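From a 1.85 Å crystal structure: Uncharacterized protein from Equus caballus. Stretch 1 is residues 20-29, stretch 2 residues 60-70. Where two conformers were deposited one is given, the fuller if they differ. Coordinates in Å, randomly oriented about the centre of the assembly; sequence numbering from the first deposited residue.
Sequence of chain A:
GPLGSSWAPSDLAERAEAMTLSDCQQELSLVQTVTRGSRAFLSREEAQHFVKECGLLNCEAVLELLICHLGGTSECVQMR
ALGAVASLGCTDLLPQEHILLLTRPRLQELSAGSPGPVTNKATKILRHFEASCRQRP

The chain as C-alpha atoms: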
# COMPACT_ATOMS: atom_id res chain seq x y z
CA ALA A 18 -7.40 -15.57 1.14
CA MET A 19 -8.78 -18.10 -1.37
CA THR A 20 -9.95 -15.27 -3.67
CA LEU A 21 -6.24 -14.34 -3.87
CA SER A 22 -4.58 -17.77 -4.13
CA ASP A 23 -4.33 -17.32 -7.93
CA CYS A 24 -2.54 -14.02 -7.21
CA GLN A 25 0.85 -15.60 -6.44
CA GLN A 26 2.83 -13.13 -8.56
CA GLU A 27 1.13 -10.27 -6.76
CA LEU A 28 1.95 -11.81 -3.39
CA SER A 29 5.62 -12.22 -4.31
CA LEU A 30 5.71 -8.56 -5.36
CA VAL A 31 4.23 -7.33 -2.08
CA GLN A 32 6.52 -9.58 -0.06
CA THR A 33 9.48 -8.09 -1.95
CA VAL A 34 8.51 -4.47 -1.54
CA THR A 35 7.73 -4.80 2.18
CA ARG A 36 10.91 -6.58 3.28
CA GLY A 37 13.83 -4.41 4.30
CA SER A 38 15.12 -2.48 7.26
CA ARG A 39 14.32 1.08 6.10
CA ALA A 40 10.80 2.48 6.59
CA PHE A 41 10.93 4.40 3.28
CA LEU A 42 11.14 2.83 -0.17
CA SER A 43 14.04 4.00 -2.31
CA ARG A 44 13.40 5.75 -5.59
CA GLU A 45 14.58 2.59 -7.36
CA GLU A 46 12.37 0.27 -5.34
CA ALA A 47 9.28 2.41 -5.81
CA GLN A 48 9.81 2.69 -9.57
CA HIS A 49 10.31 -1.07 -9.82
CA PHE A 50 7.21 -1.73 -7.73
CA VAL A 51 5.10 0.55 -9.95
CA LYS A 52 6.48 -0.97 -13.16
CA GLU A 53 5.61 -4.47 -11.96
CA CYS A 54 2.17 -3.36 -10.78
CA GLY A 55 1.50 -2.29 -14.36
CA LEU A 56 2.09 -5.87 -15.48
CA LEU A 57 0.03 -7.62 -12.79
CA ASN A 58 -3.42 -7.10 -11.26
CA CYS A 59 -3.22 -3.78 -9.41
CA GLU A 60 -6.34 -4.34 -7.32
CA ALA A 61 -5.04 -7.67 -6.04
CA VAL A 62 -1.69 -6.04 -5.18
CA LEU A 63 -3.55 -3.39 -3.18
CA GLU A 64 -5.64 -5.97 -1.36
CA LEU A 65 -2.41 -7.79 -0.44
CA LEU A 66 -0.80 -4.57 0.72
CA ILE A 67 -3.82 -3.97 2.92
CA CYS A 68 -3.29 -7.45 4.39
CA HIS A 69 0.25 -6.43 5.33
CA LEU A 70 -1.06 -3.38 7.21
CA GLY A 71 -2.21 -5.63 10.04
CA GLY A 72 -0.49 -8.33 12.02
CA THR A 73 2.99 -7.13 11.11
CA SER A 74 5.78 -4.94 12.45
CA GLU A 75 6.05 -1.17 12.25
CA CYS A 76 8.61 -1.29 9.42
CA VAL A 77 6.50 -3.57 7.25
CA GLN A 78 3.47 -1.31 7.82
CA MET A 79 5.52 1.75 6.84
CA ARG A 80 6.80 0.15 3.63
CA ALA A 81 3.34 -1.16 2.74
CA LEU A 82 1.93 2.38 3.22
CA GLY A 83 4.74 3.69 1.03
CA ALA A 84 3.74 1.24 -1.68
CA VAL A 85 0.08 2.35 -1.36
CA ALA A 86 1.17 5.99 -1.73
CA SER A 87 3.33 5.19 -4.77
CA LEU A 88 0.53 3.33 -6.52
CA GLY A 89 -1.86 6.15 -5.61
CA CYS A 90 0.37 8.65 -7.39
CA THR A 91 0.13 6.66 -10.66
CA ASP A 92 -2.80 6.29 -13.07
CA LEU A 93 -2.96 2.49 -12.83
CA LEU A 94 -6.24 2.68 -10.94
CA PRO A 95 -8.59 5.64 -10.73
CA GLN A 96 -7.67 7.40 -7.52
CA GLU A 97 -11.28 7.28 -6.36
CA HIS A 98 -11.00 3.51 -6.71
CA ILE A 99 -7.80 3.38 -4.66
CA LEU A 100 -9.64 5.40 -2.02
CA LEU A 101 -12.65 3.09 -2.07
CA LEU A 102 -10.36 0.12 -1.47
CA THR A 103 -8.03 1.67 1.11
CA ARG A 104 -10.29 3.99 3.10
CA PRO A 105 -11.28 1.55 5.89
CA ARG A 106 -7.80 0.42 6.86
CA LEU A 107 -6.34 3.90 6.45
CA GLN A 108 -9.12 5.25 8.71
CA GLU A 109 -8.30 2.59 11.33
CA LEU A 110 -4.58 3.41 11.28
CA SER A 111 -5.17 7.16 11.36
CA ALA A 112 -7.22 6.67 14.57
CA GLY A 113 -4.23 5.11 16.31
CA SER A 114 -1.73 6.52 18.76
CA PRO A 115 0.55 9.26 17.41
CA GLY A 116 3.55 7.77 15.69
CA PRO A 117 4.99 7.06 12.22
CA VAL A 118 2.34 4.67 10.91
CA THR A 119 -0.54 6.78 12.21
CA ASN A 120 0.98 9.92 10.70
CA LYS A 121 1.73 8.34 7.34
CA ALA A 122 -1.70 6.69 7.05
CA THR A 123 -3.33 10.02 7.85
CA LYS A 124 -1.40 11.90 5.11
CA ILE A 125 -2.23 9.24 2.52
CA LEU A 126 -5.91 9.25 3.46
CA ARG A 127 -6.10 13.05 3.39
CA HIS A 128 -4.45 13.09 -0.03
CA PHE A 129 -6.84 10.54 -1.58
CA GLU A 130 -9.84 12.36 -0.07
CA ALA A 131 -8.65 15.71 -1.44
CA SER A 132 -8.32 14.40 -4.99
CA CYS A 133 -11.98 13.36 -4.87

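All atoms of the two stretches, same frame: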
# COMPACT_ATOMS: atom_id res chain seq x y z
N THR A 20 -9.75 -16.17 -2.54
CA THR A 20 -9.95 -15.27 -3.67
C THR A 20 -8.65 -14.59 -4.12
O THR A 20 -8.69 -13.81 -5.06
CB THR A 20 -10.99 -14.21 -3.31
OG1 THR A 20 -10.69 -13.67 -2.01
CG2 THR A 20 -12.41 -14.81 -3.34
N LEU A 21 -7.53 -14.86 -3.46
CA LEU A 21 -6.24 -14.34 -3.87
C LEU A 21 -5.21 -15.43 -4.15
O LEU A 21 -4.07 -15.11 -4.51
CB LEU A 21 -5.71 -13.37 -2.81
CG LEU A 21 -6.68 -12.21 -2.49
CD1 LEU A 21 -7.69 -12.57 -1.38
CD2 LEU A 21 -5.91 -10.95 -2.12
N SER A 22 -5.58 -16.71 -4.01
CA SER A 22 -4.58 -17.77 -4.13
C SER A 22 -3.99 -17.81 -5.54
O SER A 22 -2.80 -18.10 -5.70
CB SER A 22 -5.19 -19.13 -3.74
OG SER A 22 -6.33 -19.46 -4.52
N ASP A 23 -4.79 -17.47 -6.55
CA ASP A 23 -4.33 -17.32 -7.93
C ASP A 23 -3.58 -16.01 -8.17
O ASP A 23 -3.28 -15.68 -9.33
CB ASP A 23 -5.52 -17.39 -8.89
CG ASP A 23 -6.45 -16.21 -8.71
OD1 ASP A 23 -7.04 -16.08 -7.61
OD2 ASP A 23 -6.58 -15.40 -9.66
N CYS A 24 -3.30 -15.25 -7.11
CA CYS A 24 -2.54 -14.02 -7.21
C CYS A 24 -1.13 -14.22 -6.63
O CYS A 24 -0.66 -13.43 -5.82
CB CYS A 24 -3.31 -12.89 -6.51
SG CYS A 24 -4.90 -12.63 -7.32
N GLN A 25 -0.44 -15.30 -7.04
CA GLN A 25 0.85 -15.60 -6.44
C GLN A 25 1.92 -14.61 -6.88
O GLN A 25 2.82 -14.27 -6.11
CB GLN A 25 1.27 -17.04 -6.76
CG GLN A 25 2.65 -17.39 -6.16
CD GLN A 25 2.73 -17.16 -4.64
OE1 GLN A 25 3.64 -16.44 -4.14
NE2 GLN A 25 1.79 -17.78 -3.88
N GLN A 26 1.85 -14.12 -8.12
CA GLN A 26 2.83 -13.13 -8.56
C GLN A 26 2.65 -11.83 -7.79
O GLN A 26 3.62 -11.14 -7.44
CB GLN A 26 2.69 -12.87 -10.05
CG GLN A 26 3.02 -14.06 -10.95
CD GLN A 26 2.68 -13.80 -12.43
OE1 GLN A 26 1.63 -13.24 -12.74
NE2 GLN A 26 3.57 -14.20 -13.34
N GLU A 27 1.39 -11.47 -7.53
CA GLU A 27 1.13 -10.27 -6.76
C GLU A 27 1.64 -10.42 -5.34
O GLU A 27 2.23 -9.49 -4.78
CB GLU A 27 -0.38 -9.95 -6.85
CG GLU A 27 -0.84 -9.49 -8.23
CD GLU A 27 -1.13 -10.60 -9.26
OE1 GLU A 27 -1.04 -11.80 -8.94
OE2 GLU A 27 -1.46 -10.25 -10.41
N LEU A 28 1.47 -11.60 -4.75
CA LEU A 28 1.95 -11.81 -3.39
C LEU A 28 3.47 -11.70 -3.32
O LEU A 28 4.02 -11.04 -2.44
CB LEU A 28 1.49 -13.15 -2.86
CG LEU A 28 2.04 -13.48 -1.46
CD1 LEU A 28 1.65 -12.44 -0.40
CD2 LEU A 28 1.58 -14.84 -1.02
N SER A 29 4.17 -12.34 -4.26
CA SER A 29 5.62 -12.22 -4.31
C SER A 29 6.06 -10.78 -4.40
O SER A 29 7.04 -10.38 -3.76
CB SER A 29 6.18 -12.99 -5.50
OG SER A 29 5.74 -14.35 -5.47
N GLU A 60 -5.41 -4.22 -8.43
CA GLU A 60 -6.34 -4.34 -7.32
C GLU A 60 -5.92 -5.45 -6.37
O GLU A 60 -5.95 -5.28 -5.15
CB GLU A 60 -7.76 -4.57 -7.85
CG GLU A 60 -8.71 -4.79 -6.74
CD GLU A 60 -10.17 -4.79 -7.14
OE1 GLU A 60 -10.46 -4.58 -8.35
OE2 GLU A 60 -10.98 -5.02 -6.23
N ALA A 61 -5.48 -6.59 -6.90
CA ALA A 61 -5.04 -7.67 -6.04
C ALA A 61 -3.79 -7.27 -5.26
O ALA A 61 -3.67 -7.60 -4.08
CB ALA A 61 -4.79 -8.93 -6.86
N VAL A 62 -2.86 -6.58 -5.89
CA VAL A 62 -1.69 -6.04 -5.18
C VAL A 62 -2.12 -5.17 -4.00
O VAL A 62 -1.59 -5.27 -2.88
CB VAL A 62 -0.80 -5.23 -6.14
CG1 VAL A 62 0.28 -4.49 -5.34
CG2 VAL A 62 -0.14 -6.14 -7.18
N LEU A 63 -3.07 -4.26 -4.24
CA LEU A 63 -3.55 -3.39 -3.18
C LEU A 63 -4.23 -4.19 -2.08
O LEU A 63 -4.04 -3.91 -0.89
CB LEU A 63 -4.49 -2.33 -3.78
CG LEU A 63 -4.82 -1.06 -2.97
CD1 LEU A 63 -3.54 -0.34 -2.62
CD2 LEU A 63 -5.74 -0.11 -3.75
N GLU A 64 -5.05 -5.18 -2.43
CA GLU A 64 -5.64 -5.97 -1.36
C GLU A 64 -4.57 -6.69 -0.55
O GLU A 64 -4.71 -6.84 0.67
CB GLU A 64 -6.68 -6.94 -1.93
CG GLU A 64 -7.94 -6.26 -2.47
CD GLU A 64 -8.89 -5.77 -1.39
OE1 GLU A 64 -8.79 -6.24 -0.23
OE2 GLU A 64 -9.74 -4.93 -1.73
N LEU A 65 -3.47 -7.11 -1.18
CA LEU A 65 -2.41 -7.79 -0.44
C LEU A 65 -1.60 -6.81 0.39
O LEU A 65 -1.18 -7.13 1.52
CB LEU A 65 -1.52 -8.58 -1.41
CG LEU A 65 -2.27 -9.78 -2.01
CD1 LEU A 65 -1.61 -10.32 -3.25
CD2 LEU A 65 -2.37 -10.82 -1.01
N LEU A 66 -1.42 -5.59 -0.10
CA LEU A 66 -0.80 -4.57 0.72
C LEU A 66 -1.63 -4.29 1.94
O LEU A 66 -1.11 -4.15 3.04
CB LEU A 66 -0.59 -3.28 -0.08
CG LEU A 66 0.55 -3.30 -1.10
CD1 LEU A 66 0.38 -2.13 -2.06
CD2 LEU A 66 1.89 -3.27 -0.40
N ILE A 67 -2.95 -4.21 1.77
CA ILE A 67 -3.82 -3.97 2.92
C ILE A 67 -3.66 -5.09 3.94
O ILE A 67 -3.61 -4.84 5.14
CB ILE A 67 -5.28 -3.80 2.48
CG1 ILE A 67 -5.41 -2.52 1.65
CG2 ILE A 67 -6.21 -3.75 3.72
CD1 ILE A 67 -6.73 -2.31 0.94
N CYS A 68 -3.56 -6.34 3.48
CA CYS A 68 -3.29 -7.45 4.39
C CYS A 68 -2.03 -7.20 5.21
O CYS A 68 -2.02 -7.45 6.42
CB CYS A 68 -3.19 -8.76 3.61
SG CYS A 68 -4.76 -9.28 2.97
N HIS A 69 -0.97 -6.70 4.59
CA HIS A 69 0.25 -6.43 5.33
C HIS A 69 0.17 -5.21 6.23
O HIS A 69 1.17 -4.89 6.89
CB HIS A 69 1.43 -6.27 4.37
CG HIS A 69 1.90 -7.56 3.79
ND1 HIS A 69 1.19 -8.26 2.84
CD2 HIS A 69 3.01 -8.29 4.04
CE1 HIS A 69 1.84 -9.37 2.53
NE2 HIS A 69 2.95 -9.41 3.25
N LEU A 70 -0.94 -4.49 6.28
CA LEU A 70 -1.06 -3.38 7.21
C LEU A 70 -1.50 -3.84 8.58
O LEU A 70 -1.52 -3.02 9.49
CB LEU A 70 -2.04 -2.32 6.70
CG LEU A 70 -1.54 -1.59 5.46
CD1 LEU A 70 -2.58 -0.63 4.98
CD2 LEU A 70 -0.32 -0.79 5.78

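The two stretches pack mainly through apolar side-chain contacts, with no hydrogen bond between them. The helix that begins at Gln25 crosses helix 60-68 at an angle of -49°, with an axial separation of 9.1 Å at closest approach. The backbones come nearest at Glu27 and Val62, whose CA atoms lie 5.3 Å apart, and together the stretches bury 385 Å².

Contact begins before the first helix. Leu21 opens a type I turn that ends at Cys24 and is closed by the bond from Cys24 N to Leu21 O (2.7 Å). The CA-to-CB bond of Leu21 points toward the second helix, and its CD2 meets CD2 of Leu65 at 3.7 Å and lies 4.1 Å from CB of Glu64, so that even the acidic residue contributes an aliphatic carbon here. Ser22 and Asp23 stay clear of the contact.

Cys24 occupies the N-cap position; its carbonyl accepts the first-turn bond from Leu28 N (3.0 Å to Cys24 O), while its SG rests 3.7 Å from CB of Ala61. The contact is apolar, between a sulfur and a methyl carbon. Gln25, the first residue of the helix, directs its CA-to-CB bond away and makes no contact, although its carbonyl O receives Ser29 OG at 3.0 Å.

Glu27 lies against the second helix through its methylene groups: CG is 3.6 Å from CG2 of Val62, and CB is 3.8 Å from CD1 of Leu65. The end of the side chain leads away, and OE2 is hydrogen-bonded elsewhere in the structure; no salt bridge crosses the contact.

Leu28 completes the contact. Its CB lies 4.2 Å from CD1 of Leu65, the residue most covered by stretch 1, and that CD1 also comes within 3.7 Å of Leu28 N. Leu28 CD1 reaches the edge of the His69 ring, 4.2 Å from CE1. That ring is tethered by a nearly linear hydrogen bond from His69 ND1 to Leu65 O (2.9 Å).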